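Non-structural protein (Porcine reproductive and respiratory syndrome virus, PDB 3IFU) is a papain-like cysteine protease and zinc-finger leader protein of the viral polyprotein that probably inhibits host interferon-beta production. Local coordinates at residues Pro83-Thr88 and Gln95-Arg100. Numbering follows the deposited sequence.
Sequences PIARMT and QQRMVR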
loop_
_atom_site.group_PDB
_atom_site.type_symbol
_atom_site.label_atom_id
_atom_site.label_comp_id
_atom_site.label_asym_id
_atom_site.label_seq_id
_atom_site.Cartn_x
_atom_site.Cartn_y
_atom_site.Cartn_z
ATOM N N PRO A 83 4.090 7.067 -2.225
ATOM C CA PRO A 83 2.820 7.298 -1.523
ATOM C C PRO A 83 2.103 8.586 -1.940
ATOM O O PRO A 83 0.882 8.597 -2.117
ATOM C CB PRO A 83 3.235 7.321 -0.058
ATOM C CG PRO A 83 4.370 6.380 -0.037
ATOM C CD PRO A 83 5.161 6.769 -1.258
ATOM N N ILE A 84 2.858 9.673 -2.084
ATOM C CA ILE A 84 2.259 10.946 -2.492
ATOM C C ILE A 84 1.698 10.836 -3.910
ATOM O O ILE A 84 0.625 11.353 -4.200
ATOM C CB ILE A 84 3.283 12.110 -2.437
ATOM C CG1 ILE A 84 3.648 12.417 -0.982
ATOM C CG2 ILE A 84 2.707 13.337 -3.113
ATOM C CD1 ILE A 84 4.834 13.341 -0.821
ATOM N N ALA A 85 2.419 10.156 -4.788
ATOM C CA ALA A 85 1.948 9.992 -6.151
ATOM C C ALA A 85 0.715 9.086 -6.222
ATOM O O ALA A 85 -0.234 9.393 -6.942
ATOM C CB ALA A 85 3.061 9.435 -7.029
ATOM N N ARG A 86 0.711 7.980 -5.481
ATOM C CA ARG A 86 -0.440 7.084 -5.533
ATOM C C ARG A 86 -1.718 7.681 -4.976
ATOM O O ARG A 86 -2.787 7.507 -5.555
ATOM C CB ARG A 86 -0.192 5.774 -4.790
ATOM C CG ARG A 86 -1.236 4.720 -5.159
ATOM C CD ARG A 86 -0.805 4.006 -6.433
ATOM N NE ARG A 86 -1.843 3.804 -7.450
ATOM C CZ ARG A 86 -2.559 4.774 -8.010
ATOM N NH1 ARG A 86 -2.380 6.036 -7.646
ATOM N NH2 ARG A 86 -3.416 4.491 -8.980
ATOM N N MET A 87 -1.610 8.364 -3.842
ATOM C CA MET A 87 -2.768 8.974 -3.200
ATOM C C MET A 87 -3.233 10.213 -3.942
ATOM O O MET A 87 -4.329 10.708 -3.717
ATOM C CB MET A 87 -2.428 9.352 -1.760
ATOM C CG MET A 87 -1.756 8.242 -0.970
ATOM S SD MET A 87 -1.579 8.598 0.789
ATOM C CE MET A 87 -0.128 9.610 0.809
ATOM N N THR A 88 -2.398 10.695 -4.850
ATOM C CA THR A 88 -2.688 11.910 -5.595
ATOM C C THR A 88 -3.059 11.700 -7.078
ATOM O O THR A 88 -3.214 12.659 -7.835
ATOM C CB THR A 88 -1.480 12.896 -5.419
ATOM O OG1 THR A 88 -1.579 13.554 -4.150
ATOM C CG2 THR A 88 -1.455 13.925 -6.464
ATOM N N GLN A 95 1.318 7.275 -13.986
ATOM C CA GLN A 95 2.669 7.489 -14.508
ATOM C C GLN A 95 3.031 8.963 -14.564
ATOM O O GLN A 95 4.072 9.381 -14.066
ATOM C CB GLN A 95 2.822 6.881 -15.903
ATOM C CG GLN A 95 2.745 5.367 -15.921
ATOM C CD GLN A 95 2.970 4.790 -17.306
ATOM O OE1 GLN A 95 2.215 5.074 -18.239
ATOM N NE2 GLN A 95 4.014 3.973 -17.448
ATOM N N GLN A 96 2.160 9.749 -15.178
ATOM C CA GLN A 96 2.394 11.174 -15.298
ATOM C C GLN A 96 2.633 11.753 -13.910
ATOM O O GLN A 96 3.587 12.487 -13.686
ATOM C CB GLN A 96 1.183 11.835 -15.942
ATOM C CG GLN A 96 1.385 13.277 -16.294
ATOM C CD GLN A 96 0.174 14.098 -15.944
ATOM O OE1 GLN A 96 -0.086 14.372 -14.767
ATOM N NE2 GLN A 96 -0.594 14.484 -16.961
ATOM N N ARG A 97 1.755 11.399 -12.982
ATOM C CA ARG A 97 1.845 11.863 -11.602
ATOM C C ARG A 97 3.166 11.481 -10.929
ATOM O O ARG A 97 3.800 12.317 -10.292
ATOM C CB ARG A 97 0.683 11.284 -10.802
ATOM C CG ARG A 97 0.476 11.955 -9.482
ATOM C CD ARG A 97 0.169 13.418 -9.696
ATOM N NE ARG A 97 0.279 14.170 -8.455
ATOM C CZ ARG A 97 0.206 15.489 -8.386
ATOM N NH1 ARG A 97 0.025 16.190 -9.492
ATOM N NH2 ARG A 97 0.304 16.099 -7.217
ATOM N N MET A 98 3.570 10.217 -11.063
ATOM C CA MET A 98 4.814 9.728 -10.472
ATOM C C MET A 98 5.992 10.558 -10.954
ATOM O O MET A 98 6.841 10.980 -10.163
ATOM C CB MET A 98 5.029 8.257 -10.839
ATOM C CG MET A 98 6.443 7.707 -10.573
ATOM S SD MET A 98 7.114 7.899 -8.882
ATOM C CE MET A 98 6.099 6.801 -7.941
ATOM N N VAL A 99 6.023 10.801 -12.259
ATOM C CA VAL A 99 7.087 11.576 -12.884
ATOM C C VAL A 99 7.159 13.044 -12.416
ATOM O O VAL A 99 8.255 13.578 -12.221
ATOM C CB VAL A 99 6.947 11.514 -14.418
ATOM C CG1 VAL A 99 7.977 12.393 -15.077
ATOM C CG2 VAL A 99 7.102 10.075 -14.883
ATOM N N ARG A 100 6.006 13.688 -12.230
ATOM C CA ARG A 100 5.964 15.083 -11.785
ATOM C C ARG A 100 6.313 15.204 -10.300
ATOM O O ARG A 100 6.962 16.161 -9.885
ATOM C CB ARG A 100 4.576 15.679 -12.014
ATOM C CG ARG A 100 4.064 15.551 -13.440
ATOM C CD ARG A 100 4.704 16.557 -14.367
ATOM N NE ARG A 100 4.306 17.923 -14.036
ATOM C CZ ARG A 100 4.765 19.000 -14.662
ATOM N NH1 ARG A 100 5.634 18.863 -15.648
ATOM N NH2 ARG A 100 4.362 20.210 -14.301
#
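Ala85 and Met98 are the residues whose CA atoms lie nearest across the contact of 83-88 with 95-100, Ala85 CA being 5.2 Å from Met98 CA. The apolar part of the contact is built on this short spacing. The Ala85 methyl is directed at the facing helix; Ala85 CB lies 3.9 Å from Met98 CA, so it meets the backbone there as well as the Met98 side chain. Met98 CE comes alongside the same methyl, at 4.1 Å from Ala85 CB; Met98 CG is anti to its own backbone N (chi1 166°), and bends at chi2 (54°) and chi3 bring the terminal CE methyl to Ala85. Ile81 and Phe82, one turn before Ala85 on helix 81-87, also touch Met98.

The polar chain of Arg97 takes part first through its aliphatic stem, CG resting 3.7 Å from Ala85 O. Further out, the Thr88 methyl lies over one face of the guanidinium, although the modelled separation there is too short to be reliable. No hydrogen bond joins the two segments. Arg97 NH2 instead has a weak hydrogen bond to Leu119 O, whereas Ala85 O accepts a hydrogen bond from Ser89 OG.

Both segments belong to the papain-like cysteine protease region, in which helix 81-87 packs against helix 94-108. With all four touching residues buried, the chemistry implies a small contact, 212 Å² buried, between helix 81-87 with Thr88 and helix 94-108, made by van der Waals contact, while the weak bond of the Arg97 guanidinium goes to Leu119 outside it.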